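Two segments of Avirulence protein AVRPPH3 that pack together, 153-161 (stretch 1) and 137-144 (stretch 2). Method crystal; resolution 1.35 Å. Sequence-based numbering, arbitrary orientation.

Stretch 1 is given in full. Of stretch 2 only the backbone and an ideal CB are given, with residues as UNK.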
# COMPACT_ATOMS: atom_id res chain seq x y z
N PHE A 153 -3.86 -8.42 -5.64
CA PHE A 153 -3.02 -9.56 -5.96
C PHE A 153 -2.95 -10.44 -4.73
O PHE A 153 -3.13 -9.97 -3.60
CB PHE A 153 -1.61 -9.10 -6.32
CG PHE A 153 -1.56 -8.14 -7.48
CD1 PHE A 153 -1.83 -6.79 -7.29
CD2 PHE A 153 -1.27 -8.60 -8.76
CE1 PHE A 153 -1.82 -5.90 -8.37
CE2 PHE A 153 -1.26 -7.73 -9.84
CZ PHE A 153 -1.53 -6.38 -9.65
N GLN A 154 -2.69 -11.72 -4.94
CA GLN A 154 -2.59 -12.67 -3.84
C GLN A 154 -1.53 -13.71 -4.14
O GLN A 154 -1.30 -14.08 -5.29
CB GLN A 154 -3.93 -13.35 -3.59
CG GLN A 154 -4.95 -12.47 -2.88
CD GLN A 154 -6.27 -13.17 -2.66
OE1 GLN A 154 -6.32 -14.39 -2.56
NE2 GLN A 154 -7.35 -12.39 -2.55
N SER A 155 -0.87 -14.17 -3.08
CA SER A 155 0.16 -15.19 -3.19
C SER A 155 0.27 -15.89 -1.85
O SER A 155 -0.32 -15.46 -0.86
CB SER A 155 1.52 -14.55 -3.51
OG SER A 155 2.07 -13.89 -2.37
N SER A 156 1.00 -16.99 -1.83
CA SER A 156 1.22 -17.69 -0.58
C SER A 156 2.29 -16.82 0.08
O SER A 156 2.88 -15.96 -0.58
CB SER A 156 1.80 -19.07 -0.86
OG SER A 156 3.02 -18.96 -1.57
N ARG A 157 2.56 -17.02 1.36
CA ARG A 157 3.61 -16.23 1.99
C ARG A 157 4.92 -16.58 1.29
O ARG A 157 5.79 -15.74 1.12
CB ARG A 157 3.70 -16.54 3.49
CG ARG A 157 2.42 -16.28 4.28
CD ARG A 157 2.68 -16.13 5.77
NE ARG A 157 3.40 -17.25 6.37
CZ ARG A 157 2.86 -18.17 7.16
NH1 ARG A 157 1.57 -18.11 7.48
NH2 ARG A 157 3.62 -19.12 7.68
N SER A 158 5.03 -17.84 0.86
CA SER A 158 6.22 -18.33 0.18
C SER A 158 6.58 -17.55 -1.08
O SER A 158 7.75 -17.27 -1.34
CB SER A 158 6.04 -19.81 -0.21
OG SER A 158 5.77 -20.62 0.92
N ALA A 159 5.56 -17.21 -1.87
CA ALA A 159 5.77 -16.50 -3.13
C ALA A 159 5.69 -14.98 -3.04
O ALA A 159 5.84 -14.29 -4.05
CB ALA A 159 4.77 -17.01 -4.17
N ALA A 160 5.47 -14.45 -1.84
CA ALA A 160 5.37 -13.01 -1.67
C ALA A 160 6.57 -12.25 -2.25
O ALA A 160 6.41 -11.18 -2.82
CB ALA A 160 5.20 -12.67 -0.19
N PRO A 161 7.80 -12.79 -2.10
CA PRO A 161 8.95 -12.07 -2.66
C PRO A 161 8.82 -11.87 -4.17
O PRO A 161 9.23 -10.84 -4.70
CB PRO A 161 10.12 -12.98 -2.31
CG PRO A 161 9.69 -13.61 -1.02
CD PRO A 161 8.24 -13.94 -1.29
N UNK A 137 -2.12 -7.30 3.48
CA UNK A 137 -2.58 -7.98 4.68
C UNK A 137 -2.28 -9.45 4.52
O UNK A 137 -2.56 -10.04 3.47
CB UNK A 137 -4.07 -7.74 4.93
N UNK A 138 -1.71 -10.05 5.55
CA UNK A 138 -1.37 -11.46 5.52
C UNK A 138 -2.30 -12.20 6.47
O UNK A 138 -2.25 -11.99 7.68
CB UNK A 138 0.10 -11.69 5.89
N UNK A 139 -3.16 -13.03 5.89
CA UNK A 139 -4.13 -13.83 6.63
C UNK A 139 -3.69 -15.29 6.59
O UNK A 139 -3.97 -15.99 5.62
CB UNK A 139 -5.54 -13.67 6.05
N UNK A 140 -3.00 -15.74 7.63
CA UNK A 140 -2.53 -17.11 7.65
C UNK A 140 -1.51 -17.33 6.54
O UNK A 140 -0.50 -16.64 6.48
CB UNK A 140 -3.70 -18.08 7.51
N UNK A 141 -1.79 -18.28 5.65
CA UNK A 141 -0.88 -18.57 4.54
C UNK A 141 -1.15 -17.66 3.34
O UNK A 141 -0.35 -17.61 2.41
CB UNK A 141 -1.01 -20.04 4.12
N UNK A 142 -2.26 -16.94 3.38
CA UNK A 142 -2.66 -16.06 2.28
C UNK A 142 -2.18 -14.61 2.39
O UNK A 142 -2.56 -13.88 3.31
CB UNK A 142 -4.19 -16.06 2.18
N UNK A 143 -1.34 -14.20 1.44
CA UNK A 143 -0.83 -12.83 1.41
C UNK A 143 -1.61 -12.04 0.37
O UNK A 143 -1.64 -12.41 -0.81
CB UNK A 143 0.67 -12.80 1.10
N UNK A 144 -2.24 -10.95 0.80
CA UNK A 144 -3.04 -10.10 -0.08
C UNK A 144 -2.36 -8.75 -0.25
O UNK A 144 -1.90 -8.16 0.73
CB UNK A 144 -4.46 -9.92 0.47

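Residues 142–144 form a strand that runs antiparallel to strand 153–156, and positions 139 to 142 make the type II' turn that brings the chain into it.

Position 137 has nothing of stretch 1 within 5.5 Å of its ideal CB, so this contact sets no preference beyond a residue that tolerates an extended backbone. It is Ser-137, and its side chain touches nothing in stretch 1.

Position 138 directs its CA-to-CB bond toward stretch 1, yet its ideal CB lies 5.1 Å from Arg-157 CD. The gap has room for a short side chain against the aliphatic part of the arginine; serine, cysteine or valine could reach across the gap; alanine would be tolerated but stop short of it. Cys-138 fills it, its SG reaching 3.5 Å from Arg-157 CD.

Position 139 points away from stretch 1, which leaves its identity open. It is Glu-139; its OE2 is used within its own stretch.

At position 140, phi/psi of 64/-122 is the signature of the second residue of a type II' turn, and positive phi by itself favours glycine. Gly-140 is found. Its backbone supplies the contact: Arg-157 NH1 donates to Gly-140 O at 2.7 Å, with the oxygen at the edge of the guanidinium, near its plane, where the N-H groups point.

Position 141 sends its CB sideways, 4.7 Å from Arg-157 NH1, at an open turn corner; serine, asparagine, aspartate or threonine would all suit. Ser-141 has its OG 2.8 Å from the oxygen of water 1, which in turn accepts from Arg-157 N at 2.9 Å. Arg-157 N also makes a weak hydrogen bond of 3.1 Å to Ser-141 O, so that the turn is held both directly and through water.

Position 142 faces Ser-156 in a non-hydrogen-bonded pair whose side chains diverge. Its CB points away, but Gln-154 OE1 lies 5.5 Å from it, an acceptor that a long side chain with a donor could reach: glutamine, lysine or arginine. Gln-142 extends with chi1 and chi2 both t, and its NE2 donates to Gln-154 OE1 at 2.7 Å.

Position 143 pairs with Ser-155 through two backbone hydrogen bonds: the backbone N of position 143 donates to Ser-155 O at 2.8 Å, and Ser-155 N donates to the O of position 143 at 3.0 Å. Its CB emerges on the same face as the Ser-155 side chain, a small group that leaves room beside it, with the methyl of Ala-160 beyond. A large apolar residue is expected, such as leucine, methionine or an aromatic. Phe-143 covers this space: its CD2 packs 3.9 Å from Ala-160 CB, and Ser-155 OG sits at the ring edge, 3.6 Å from CD2.

Position 144 pairs with Gln-154, side chains on one face, its ideal CB 4.2 Å from Gln-154 CG. Lysine, arginine, glutamine or methionine could lay an aliphatic stem along the Gln-154 side chain. Lys-144 lays its CG 3.9 Å from Gln-154 CG, then leads away to a salt bridge, NZ to Glu-139 OE2 at 2.8 Å.

Stretch 2, residues 137-144: SCEGSQFK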
# COMPACT_ATOMS: atom_id res chain seq x y z
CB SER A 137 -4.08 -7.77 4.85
OG SER A 137 -4.57 -8.48 5.98
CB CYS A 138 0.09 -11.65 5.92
SG CYS A 138 0.76 -13.27 5.52
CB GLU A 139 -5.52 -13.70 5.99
CG GLU A 139 -6.19 -12.34 6.18
CD GLU A 139 -7.49 -12.21 5.40
OE1 GLU A 139 -8.29 -13.17 5.40
OE2 GLU A 139 -7.71 -11.15 4.78
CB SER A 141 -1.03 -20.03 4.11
OG SER A 141 -0.21 -20.31 2.99
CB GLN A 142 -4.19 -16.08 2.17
CG GLN A 142 -4.78 -15.13 1.14
CD GLN A 142 -6.30 -15.16 1.13
OE1 GLN A 142 -6.93 -15.08 2.19
NE2 GLN A 142 -6.89 -15.26 -0.05
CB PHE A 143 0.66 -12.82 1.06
CG PHE A 143 1.24 -11.43 0.95
CD1 PHE A 143 1.33 -10.61 2.06
CD2 PHE A 143 1.68 -10.95 -0.28
CE1 PHE A 143 1.84 -9.31 1.96
CE2 PHE A 143 2.19 -9.65 -0.40
CZ PHE A 143 2.27 -8.84 0.73
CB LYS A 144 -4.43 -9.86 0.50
CG LYS A 144 -5.29 -11.09 0.75
CD LYS A 144 -6.62 -10.67 1.37
CE LYS A 144 -7.54 -11.85 1.61
NZ LYS A 144 -8.81 -11.40 2.25
O HOH W 1 2.44 -19.54 2.77
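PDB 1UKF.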